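Local coordinates for protein N-(5'-phosphoribosyl)anthranilate isomerase (Thermococcus kodakarensis, PDB 5LHF) that catalyses the isomerisation of N-(5-phospho-beta-D-ribosyl)anthranilate to 1-(2-carboxyphenylamino)-1-deoxy-D-ribulose 5-phosphate, a step in tryptophan biosynthesis, at residues L17-V20 and E21-A24; K88-N91 and R92-E96; A201-A204 and V205-G209. All coordinates share one frame; numbering follows the deposited sequence. Where two conformers were deposited one is given.

Contact 1. Residues L17-V20 and E21-A24; sequences LRLV and ERYA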
# COMPACT_ATOMS: atom_id res chain seq x y z
N LEU A 17 5.71 -8.52 -12.71
CA LEU A 17 6.61 -8.64 -11.57
C LEU A 17 8.05 -8.28 -11.94
O LEU A 17 8.67 -7.43 -11.31
CB LEU A 17 6.56 -10.05 -10.99
CG LEU A 17 7.54 -10.32 -9.85
CD1 LEU A 17 7.23 -9.47 -8.62
CD2 LEU A 17 7.47 -11.77 -9.49
N ARG A 18 8.60 -8.95 -12.96
CA ARG A 18 9.99 -8.70 -13.34
C ARG A 18 10.23 -7.24 -13.73
O ARG A 18 11.31 -6.69 -13.49
CB ARG A 18 10.39 -9.62 -14.49
CG ARG A 18 10.40 -11.09 -14.10
CD ARG A 18 11.29 -11.34 -12.90
NE ARG A 18 11.51 -12.77 -12.66
CZ ARG A 18 11.70 -13.31 -11.46
NH1 ARG A 18 11.68 -12.54 -10.38
NH2 ARG A 18 11.90 -14.62 -11.33
N LEU A 19 9.24 -6.59 -14.36
CA LEU A 19 9.37 -5.18 -14.70
C LEU A 19 9.45 -4.32 -13.44
O LEU A 19 10.38 -3.53 -13.28
CB LEU A 19 8.19 -4.74 -15.57
CG LEU A 19 8.10 -3.23 -15.82
CD1 LEU A 19 9.42 -2.79 -16.48
CD2 LEU A 19 6.87 -2.88 -16.68
N VAL A 20 8.49 -4.49 -12.54
CA VAL A 20 8.45 -3.72 -11.30
C VAL A 20 9.73 -3.92 -10.48
O VAL A 20 10.18 -3.00 -9.79
CB VAL A 20 7.19 -4.11 -10.51
CG1 VAL A 20 7.29 -3.69 -9.05
CG2 VAL A 20 5.97 -3.51 -11.17
N GLU A 21 10.32 -5.11 -10.54
CA GLU A 21 11.49 -5.41 -9.72
C GLU A 21 12.71 -4.59 -10.11
O GLU A 21 13.65 -4.48 -9.32
CB GLU A 21 11.82 -6.90 -9.81
CG GLU A 21 10.78 -7.76 -9.10
CD GLU A 21 11.16 -9.22 -9.06
OE1 GLU A 21 10.76 -9.90 -8.10
OE2 GLU A 21 11.84 -9.68 -10.00
N ARG A 22 12.72 -4.02 -11.31
CA ARG A 22 13.85 -3.20 -11.72
C ARG A 22 13.80 -1.80 -11.12
O ARG A 22 14.79 -1.06 -11.22
CB ARG A 22 13.89 -3.12 -13.25
CG ARG A 22 14.13 -4.47 -13.89
CD ARG A 22 14.88 -4.36 -15.21
NE ARG A 22 14.15 -3.59 -16.21
CZ ARG A 22 13.15 -4.07 -16.93
NH1 ARG A 22 12.74 -5.33 -16.76
NH2 ARG A 22 12.55 -3.30 -17.83
N TYR A 23 12.68 -1.44 -10.47
CA TYR A 23 12.48 -0.08 -10.00
C TYR A 23 12.05 0.02 -8.54
O TYR A 23 12.51 0.92 -7.84
CB TYR A 23 11.45 0.64 -10.88
CG TYR A 23 11.84 0.67 -12.34
CD1 TYR A 23 11.44 -0.34 -13.22
CD2 TYR A 23 12.63 1.70 -12.84
CE1 TYR A 23 11.79 -0.30 -14.55
CE2 TYR A 23 12.99 1.74 -14.18
CZ TYR A 23 12.57 0.75 -15.02
OH TYR A 23 12.93 0.79 -16.35
N ALA A 24 11.15 -0.86 -8.08
CA ALA A 24 10.47 -0.63 -6.80
C ALA A 24 11.21 -1.30 -5.65
O ALA A 24 11.90 -2.30 -5.82
CB ALA A 24 9.02 -1.14 -6.84
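The last turn of helix 14-20, the first helix of this TIM barrel, runs into the loop before strand 26-30, and Val20 O takes two backbone bonds there, from Tyr23 N (3.0 Å) and Ala24 N (2.9 Å). The second comes almost straight onto the oxygen, with a C=O...N angle of 178°, whereas Tyr23 N approaches from above the carbonyl plane. One turn back, Leu17 O receives Glu21 N at 2.9 Å. The extended side chain of Glu21 runs back toward the preceding turn, beside Arg18, the two pointing the same way. Arg18 NH1 meets Glu21 OE2 at 2.9 Å in a salt bridge, on the syn side of the carboxylate and near the guanidinium plane; the two flat groups are turned 36° apart. A bend at chi2 (-56°) swings the Arg18 chain round to that oxygen. Glu21 OE1 lies 3.6 Å from Leu17 CD1 and accepts a bond from Glu52 N, while Arg18 NH1 also donates to Met50 O, which ties both partners to the end of helix 41-50 and the loop after it. An alanine in place of Glu21 would probably cost Arg18 NH1 its close carboxylate partner, leaving it Met50 O, and leave Glu52 N without its acceptor. On another side of the turn, the edge of the Tyr23 ring faces Leu19 O (CD1 at 3.4 Å), and Leu19 CD1 reaches Tyr23 CE1 at 3.9 Å. Val20 CG1 touches Ala24 CB at 3.8 Å. Val20 and Ala24 pack on Ile8 of strand 5-9, and Val20 also meets Thr27 of strand 26-30; Leu19 and Tyr23 lean on Arg196 and Ile199 of helix 196-207, where Tyr23 OH bonds Glu200.

Contact 2. Residues K88-N91 and R92-E96; sequences KAVN and RLKDE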
# COMPACT_ATOMS: atom_id res chain seq x y z
N LYS A 88 -5.45 -7.46 17.61
CA LYS A 88 -5.18 -8.76 18.19
C LYS A 88 -5.08 -9.83 17.11
O LYS A 88 -4.16 -10.66 17.13
CB LYS A 88 -6.26 -9.07 19.22
CG LYS A 88 -6.23 -10.45 19.79
CD LYS A 88 -7.10 -11.45 19.02
CE LYS A 88 -7.77 -12.38 19.99
NZ LYS A 88 -6.75 -13.00 20.84
N ALA A 89 -5.99 -9.80 16.14
CA ALA A 89 -5.92 -10.72 15.01
C ALA A 89 -4.70 -10.44 14.13
O ALA A 89 -4.04 -11.37 13.65
CB ALA A 89 -7.21 -10.65 14.20
N VAL A 90 -4.38 -9.16 13.91
CA VAL A 90 -3.14 -8.81 13.22
C VAL A 90 -1.94 -9.42 13.94
O VAL A 90 -1.05 -10.00 13.30
CB VAL A 90 -3.01 -7.28 13.10
CG1 VAL A 90 -1.66 -6.90 12.51
CG2 VAL A 90 -4.12 -6.73 12.23
N ASN A 91 -1.90 -9.32 15.27
CA ASN A 91 -0.77 -9.87 16.02
C ASN A 91 -0.72 -11.39 15.94
O ASN A 91 0.36 -11.98 15.90
CB ASN A 91 -0.84 -9.42 17.47
CG ASN A 91 -0.27 -8.03 17.68
OD1 ASN A 91 0.16 -7.37 16.73
ND2 ASN A 91 -0.25 -7.59 18.93
N ARG A 92 -1.89 -12.05 15.93
CA ARG A 92 -1.90 -13.50 15.81
C ARG A 92 -1.21 -13.95 14.52
O ARG A 92 -0.50 -14.96 14.51
CB ARG A 92 -3.34 -14.05 15.87
CG ARG A 92 -3.99 -14.02 17.26
CD ARG A 92 -5.23 -14.93 17.33
NE ARG A 92 -4.91 -16.30 16.92
CZ ARG A 92 -5.80 -17.19 16.47
NH1 ARG A 92 -7.09 -16.89 16.36
NH2 ARG A 92 -5.37 -18.39 16.11
N LEU A 93 -1.40 -13.20 13.43
CA LEU A 93 -0.77 -13.56 12.17
C LEU A 93 0.75 -13.45 12.25
O LEU A 93 1.47 -14.31 11.74
CB LEU A 93 -1.31 -12.70 11.04
CG LEU A 93 -2.76 -12.99 10.67
CD1 LEU A 93 -3.29 -11.89 9.78
CD2 LEU A 93 -2.82 -14.34 9.93
N LYS A 94 1.26 -12.38 12.87
CA LYS A 94 2.71 -12.20 12.97
C LYS A 94 3.35 -13.30 13.80
O LYS A 94 4.43 -13.79 13.46
CB LYS A 94 3.03 -10.83 13.55
CG LYS A 94 2.56 -9.66 12.71
CD LYS A 94 2.14 -8.49 13.59
CE LYS A 94 3.26 -8.08 14.53
NZ LYS A 94 2.76 -7.09 15.53
N ASP A 95 2.70 -13.71 14.90
CA ASP A 95 3.31 -14.72 15.76
C ASP A 95 3.16 -16.12 15.20
O ASP A 95 4.11 -16.92 15.25
CB ASP A 95 2.71 -14.64 17.16
CG ASP A 95 3.02 -13.32 17.84
OD1 ASP A 95 4.17 -12.85 17.72
OD2 ASP A 95 2.11 -12.75 18.48
N GLU A 96 1.99 -16.45 14.66
CA GLU A 96 1.71 -17.81 14.22
C GLU A 96 2.17 -18.09 12.81
O GLU A 96 2.38 -19.27 12.46
CB GLU A 96 0.22 -18.10 14.38
CG GLU A 96 -0.21 -18.09 15.85
CD GLU A 96 -1.70 -18.13 16.03
OE1 GLU A 96 -2.19 -17.50 16.99
OE2 GLU A 96 -2.38 -18.80 15.22
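Lys94 NZ is gripped by two oxygens, Asn91 OD1 at 2.9 Å and the backbone O of Glu129. The lysine comes to the amide from above its carbonyl plane, 47° out of it, with the two side chains running alongside each other. Bends at chi2 and chi3 (55°) fold the Lys94 chain over Val90 O, which CD approaches to 3.5 Å, and carry NZ back to Asn91. The other arm of the amide, Asn91 ND2, bonds Glu129 OE1, so both halves of the asparagine are engaged, which should hold the amide against rotation. All this lies along helix 87-97, the crossover of the beta-alpha-beta unit between strands 78-81 and 100-106. Backbone bonds carry the turns: Arg92 N to Lys88 O is 2.9 Å and Asp95 N to Asn91 O is 3.1 Å, while Lys94 N to Val90 O is long and weak. Arg92 grips Glu96 side-on, NE to OE1 at 3.0 Å and NH2 to OE2 at 3.1 Å, and also makes a cation-pi contact with Phe64. Val90 packs on Val101 of strand 100-106 in the barrel wall, while Leu93 turns to Phe64 and Trp67 of the neighbouring helix 64-74.

Contact 3. Residues A201-A204 and V205-G209; sequences AFMA and VVRNG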
# COMPACT_ATOMS: atom_id res chain seq x y z
N ALA A 201 8.69 7.48 -15.64
CA ALA A 201 8.25 8.85 -15.40
C ALA A 201 7.92 9.07 -13.93
O ALA A 201 8.21 10.14 -13.38
CB ALA A 201 7.03 9.18 -16.27
N PHE A 202 7.29 8.07 -13.30
CA PHE A 202 6.99 8.14 -11.87
C PHE A 202 8.27 8.19 -11.04
O PHE A 202 8.43 9.04 -10.15
CB PHE A 202 6.14 6.91 -11.49
CG PHE A 202 5.59 6.96 -10.10
CD1 PHE A 202 6.29 6.40 -9.03
CD2 PHE A 202 4.35 7.54 -9.85
CE1 PHE A 202 5.77 6.42 -7.77
CE2 PHE A 202 3.82 7.56 -8.57
CZ PHE A 202 4.53 7.01 -7.53
N MET A 203 9.21 7.29 -11.33
CA MET A 203 10.44 7.22 -10.54
C MET A 203 11.25 8.50 -10.67
O MET A 203 11.89 8.94 -9.70
CB MET A 203 11.26 6.01 -10.96
CG MET A 203 10.58 4.68 -10.71
SD MET A 203 10.12 4.40 -8.99
CE MET A 203 11.71 4.36 -8.18
N ALA A 204 11.26 9.10 -11.86
CA ALA A 204 11.98 10.35 -12.07
C ALA A 204 11.53 11.41 -11.08
O ALA A 204 12.36 12.13 -10.50
CB ALA A 204 11.78 10.83 -13.50
N VAL A 205 10.22 11.52 -10.85
CA VAL A 205 9.71 12.51 -9.91
C VAL A 205 10.13 12.16 -8.49
O VAL A 205 10.51 13.05 -7.70
CB VAL A 205 8.18 12.62 -10.01
CG1 VAL A 205 7.67 13.62 -8.99
CG2 VAL A 205 7.75 13.04 -11.41
N VAL A 206 10.04 10.88 -8.12
CA VAL A 206 10.39 10.47 -6.77
C VAL A 206 11.86 10.78 -6.48
O VAL A 206 12.20 11.27 -5.39
CB VAL A 206 10.08 8.98 -6.57
CG1 VAL A 206 10.57 8.51 -5.20
CG2 VAL A 206 8.59 8.75 -6.71
N ARG A 207 12.74 10.51 -7.45
CA ARG A 207 14.17 10.73 -7.25
C ARG A 207 14.59 12.18 -7.50
O ARG A 207 15.59 12.63 -6.94
CB ARG A 207 14.97 9.78 -8.13
CG ARG A 207 14.65 8.32 -7.87
CD ARG A 207 15.53 7.39 -8.69
NE ARG A 207 14.77 6.27 -9.23
CZ ARG A 207 15.32 5.17 -9.74
NH1 ARG A 207 16.64 5.04 -9.76
NH2 ARG A 207 14.56 4.20 -10.22
N ASN A 208 13.86 12.93 -8.33
CA ASN A 208 14.24 14.31 -8.62
C ASN A 208 13.73 15.26 -7.55
O ASN A 208 14.04 15.11 -6.36
CB ASN A 208 13.72 14.76 -9.99
CG ASN A 208 14.48 14.14 -11.15
OD1 ASN A 208 15.45 13.42 -10.95
ND2 ASN A 208 14.01 14.39 -12.37
N GLY A 209 12.94 16.26 -7.96
CA GLY A 209 12.40 17.24 -7.05
C GLY A 209 11.91 18.49 -7.75
O GLY A 209 12.70 19.33 -8.19
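Met203 O receives Arg207 N at 2.9 Å, and Ala204 O receives Asn208 N at 2.8 Å. The second bond closes the C-terminal turn of helix 196-207, since Asn208 is where the chain leaves helical backbone angles; that residue is poorly ordered. One turn earlier Phe202 O takes Val206 N at 3.2 Å, and Val205 N only weakly. Among the side chains, the apolar pair is Phe202 and Val206. Phe202 CE1 lies 3.8 Å from Val206 CG2, the two side chains slanting across one another; the ring gets there with CG anti to the backbone N (chi1 -171°). Val205 CG2 rests against Ala201 O at 3.5 Å. The Arg207 chain runs slantwise across Met203, its CG 3.4 Å from Met203 O; Met203 has two conformers, so how its side-chain end meets the guanidinium is doubtful. Beyond the helix, Phe202 packs on Val182 and Val184 of strand 181-184, Val206 on Ile174 of helix 170-177, and Met203 and Val206 on Val6 of strand 5-9. No side-chain hydrogen bond or salt bridge spans this final turn, so it is probably held mainly by its backbone bonds and by the apolar packing of Phe202, Met203 and Val206 on the barrel.

In the fold
Contacts 1 and 3 are neighbours although near the two chain ends: helices 14-20 and 196-207 sit side by side where the eight-stranded barrel closes, strand 5-9 next to 181-184. Their centres are 16 Å apart, and Tyr23 CD2 comes to 4.1 Å from Arg207 NH2. Contact 2 lies on the opposite side of the chain's centre from contact 3, with 36 Å between centres, and its centre is 29 Å from that of contact 1. Contact 1 runs from a helix into the loop entering strand 26-30, so it lies near that strand's N-terminal end, whereas TIM-barrel active sites are at the C-terminal ends. The bound sodium ion is about 13 Å from the Leu17 side chain.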